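Local coordinates for genome polyprotein (Chicken sicinivirus JSY, PDB 6QWT) that carries, in this 3Dpol portion, the RNA-dependent RNA polymerase that probably copies the viral RNA genome, at residues S1-E7 with W286-G292. Residues are numbered along the deposited sequence; the frame is centred on the assembly and turned at random.
Sequences SEILACE and WYIMKGG
I3 lies across M289 and Y287 on one face of an antiparallel strand pair, residues 2-5 against 286-290. The M289 chain bends at chi2 (-65°) and swings its methyl under I3, bringing CE to 3.7 Å from I3 CB. With chi1 at 163°, I3 CG1 turns away from the backbone N and lays CD1 in the seam where M289 CE meets the Y287 ring, 4.0 Å from Y287 CD2. S1 OG touches M289 SD at 3.5 Å, roughly at right angles to the direction from which I3 CB approaches the sulfur.

On the reverse face, I288 is the bump. Its CG2 meets L4 CD1, while CG1 and CD1 fit into the bend of the chain at A5 and C6; C6 CB approaches I288 CG1 to 3.7 Å. E2 and K290 run side by side here, their acid and amine forming only a long salt bridge, OE1 to NZ; the lysine has firmer partners in D62 and D64.

Strand 2-5 is the outermost strand of a five-stranded mixed sheet in the fingers, next to strand 285-290. S1 is buried, its backbone bonded to G61 and to S239, just after the palm's motif A, consistent with the processed N-terminus that activates picornaviral polymerases. Four backbone hydrogen bonds join E2 with K290 and L4 with I288. K290 N approaches E2 O nearly along the C=O axis, while I288 N sits 35° above the plane of the L4 carbonyl. At C6 a water takes over the backbone link, accepting from C6 N and donating to W286 O, both at 2.7 Å, while C6 CB still packs on the Y287 backbone.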
loop_
_atom_site.group_PDB
_atom_site.type_symbol
_atom_site.label_atom_id
_atom_site.label_comp_id
_atom_site.label_asym_id
_atom_site.label_seq_id
_atom_site.Cartn_x
_atom_site.Cartn_y
_atom_site.Cartn_z
ATOM N N SER A 1 -11.588 3.881 -13.907
ATOM C CA SER A 1 -10.918 5.065 -14.429
ATOM C C SER A 1 -11.240 5.286 -15.902
ATOM O O SER A 1 -12.005 4.536 -16.507
ATOM C CB SER A 1 -9.405 4.951 -14.246
ATOM O OG SER A 1 -8.888 3.882 -15.019
ATOM N N GLU A 2 -10.637 6.325 -16.469
ATOM C CA GLU A 2 -10.838 6.697 -17.864
ATOM C C GLU A 2 -9.472 7.002 -18.457
ATOM O O GLU A 2 -8.731 7.828 -17.916
ATOM C CB GLU A 2 -11.774 7.903 -17.971
ATOM C CG GLU A 2 -12.194 8.281 -19.378
ATOM C CD GLU A 2 -13.018 9.558 -19.402
ATOM O OE1 GLU A 2 -13.626 9.898 -18.362
ATOM O OE2 GLU A 2 -13.058 10.224 -20.460
ATOM N N ILE A 3 -9.132 6.329 -19.550
ATOM C CA ILE A 3 -7.795 6.408 -20.125
ATOM C C ILE A 3 -7.829 7.321 -21.345
ATOM O O ILE A 3 -8.651 7.135 -22.251
ATOM C CB ILE A 3 -7.266 5.010 -20.478
ATOM C CG1 ILE A 3 -6.082 5.106 -21.435
ATOM C CG2 ILE A 3 -8.373 4.143 -21.060
ATOM C CD1 ILE A 3 -5.362 3.798 -21.593
ATOM N N LEU A 4 -6.937 8.309 -21.363
ATOM C CA LEU A 4 -6.904 9.339 -22.389
ATOM C C LEU A 4 -5.556 9.338 -23.101
ATOM O O LEU A 4 -4.572 8.773 -22.615
ATOM C CB LEU A 4 -7.161 10.729 -21.787
ATOM C CG LEU A 4 -8.303 10.861 -20.782
ATOM C CD1 LEU A 4 -8.280 12.238 -20.133
ATOM C CD2 LEU A 4 -9.640 10.602 -21.457
ATOM N N ALA A 5 -5.525 9.997 -24.258
ATOM C CA ALA A 5 -4.290 10.135 -25.015
ATOM C C ALA A 5 -3.327 11.077 -24.303
ATOM O O ALA A 5 -3.733 11.953 -23.535
ATOM C CB ALA A 5 -4.580 10.653 -26.423
ATOM N N CYS A 6 -2.036 10.896 -24.571
ATOM C CA CYS A 6 -1.010 11.676 -23.899
ATOM C C CYS A 6 0.194 11.838 -24.812
ATOM O O CYS A 6 0.583 10.896 -25.509
ATOM C CB CYS A 6 -0.587 11.013 -22.584
ATOM S SG CYS A 6 0.761 11.845 -21.729
ATOM N N GLU A 7 0.780 13.032 -24.798
ATOM C CA GLU A 7 1.974 13.283 -25.590
ATOM C C GLU A 7 3.169 12.552 -24.982
ATOM O O GLU A 7 3.343 12.552 -23.758
ATOM C CB GLU A 7 2.262 14.783 -25.660
ATOM C CG GLU A 7 2.906 15.240 -26.955
ATOM C CD GLU A 7 1.906 15.358 -28.085
ATOM O OE1 GLU A 7 1.334 16.453 -28.268
ATOM O OE2 GLU A 7 1.689 14.354 -28.796
ATOM N N TRP A 286 2.103 5.638 -24.104
ATOM C CA TRP A 286 1.936 6.870 -23.344
ATOM C C TRP A 286 0.451 7.183 -23.225
ATOM O O TRP A 286 -0.262 7.214 -24.234
ATOM C CB TRP A 286 2.671 8.028 -24.018
ATOM C CG TRP A 286 4.102 7.720 -24.329
ATOM C CD1 TRP A 286 4.576 7.006 -25.394
ATOM C CD2 TRP A 286 5.250 8.115 -23.567
ATOM N NE1 TRP A 286 5.948 6.934 -25.341
ATOM C CE2 TRP A 286 6.386 7.606 -24.230
ATOM C CE3 TRP A 286 5.427 8.848 -22.390
ATOM C CZ2 TRP A 286 7.680 7.809 -23.754
ATOM C CZ3 TRP A 286 6.716 9.049 -21.921
ATOM C CH2 TRP A 286 7.824 8.530 -22.601
ATOM N N TYR A 287 -0.012 7.409 -21.997
ATOM C CA TYR A 287 -1.434 7.618 -21.767
ATOM C C TYR A 287 -1.629 8.397 -20.474
ATOM O O TYR A 287 -0.720 8.517 -19.648
ATOM C CB TYR A 287 -2.196 6.287 -21.722
ATOM C CG TYR A 287 -1.710 5.341 -20.649
ATOM C CD1 TYR A 287 -0.615 4.513 -20.867
ATOM C CD2 TYR A 287 -2.343 5.279 -19.414
ATOM C CE1 TYR A 287 -0.163 3.649 -19.885
ATOM C CE2 TYR A 287 -1.899 4.417 -18.425
ATOM C CZ TYR A 287 -0.812 3.605 -18.667
ATOM O OH TYR A 287 -0.368 2.748 -17.686
ATOM N N ILE A 288 -2.836 8.935 -20.323
ATOM C CA ILE A 288 -3.250 9.660 -19.131
ATOM C C ILE A 288 -4.416 8.904 -18.513
ATOM O O ILE A 288 -5.329 8.474 -19.228
ATOM C CB ILE A 288 -3.642 11.115 -19.458
ATOM C CG1 ILE A 288 -2.395 11.999 -19.535
ATOM C CG2 ILE A 288 -4.631 11.663 -18.431
ATOM C CD1 ILE A 288 -2.642 13.355 -20.168
ATOM N N MET A 289 -4.370 8.717 -17.197
ATOM C CA MET A 289 -5.451 8.081 -16.460
ATOM C C MET A 289 -6.270 9.158 -15.759
ATOM O O MET A 289 -5.734 9.925 -14.952
ATOM C CB MET A 289 -4.909 7.070 -15.449
ATOM C CG MET A 289 -4.551 5.720 -16.055
ATOM S SD MET A 289 -5.997 4.848 -16.707
ATOM C CE MET A 289 -5.234 3.601 -17.743
ATOM N N LYS A 290 -7.557 9.224 -16.081
ATOM C CA LYS A 290 -8.501 10.100 -15.394
ATOM C C LYS A 290 -9.233 9.253 -14.361
ATOM O O LYS A 290 -9.995 8.349 -14.718
ATOM C CB LYS A 290 -9.470 10.744 -16.382
ATOM C CG LYS A 290 -10.474 11.696 -15.752
ATOM C CD LYS A 290 -11.316 12.381 -16.822
ATOM C CE LYS A 290 -12.424 13.221 -16.211
ATOM N NZ LYS A 290 -13.480 12.384 -15.579
ATOM N N GLY A 291 -8.993 9.537 -13.083
ATOM C CA GLY A 291 -9.461 8.688 -12.009
ATOM C C GLY A 291 -8.409 7.678 -11.579
ATOM O O GLY A 291 -7.392 7.464 -12.241
ATOM N N GLY A 292 -8.661 7.044 -10.432
ATOM C CA GLY A 292 -7.703 6.116 -9.849
ATOM C C GLY A 292 -6.449 6.830 -9.359
ATOM O O GLY A 292 -6.348 8.052 -9.371
HETATM O O HOH W 1 -1.532 8.766 -26.113
#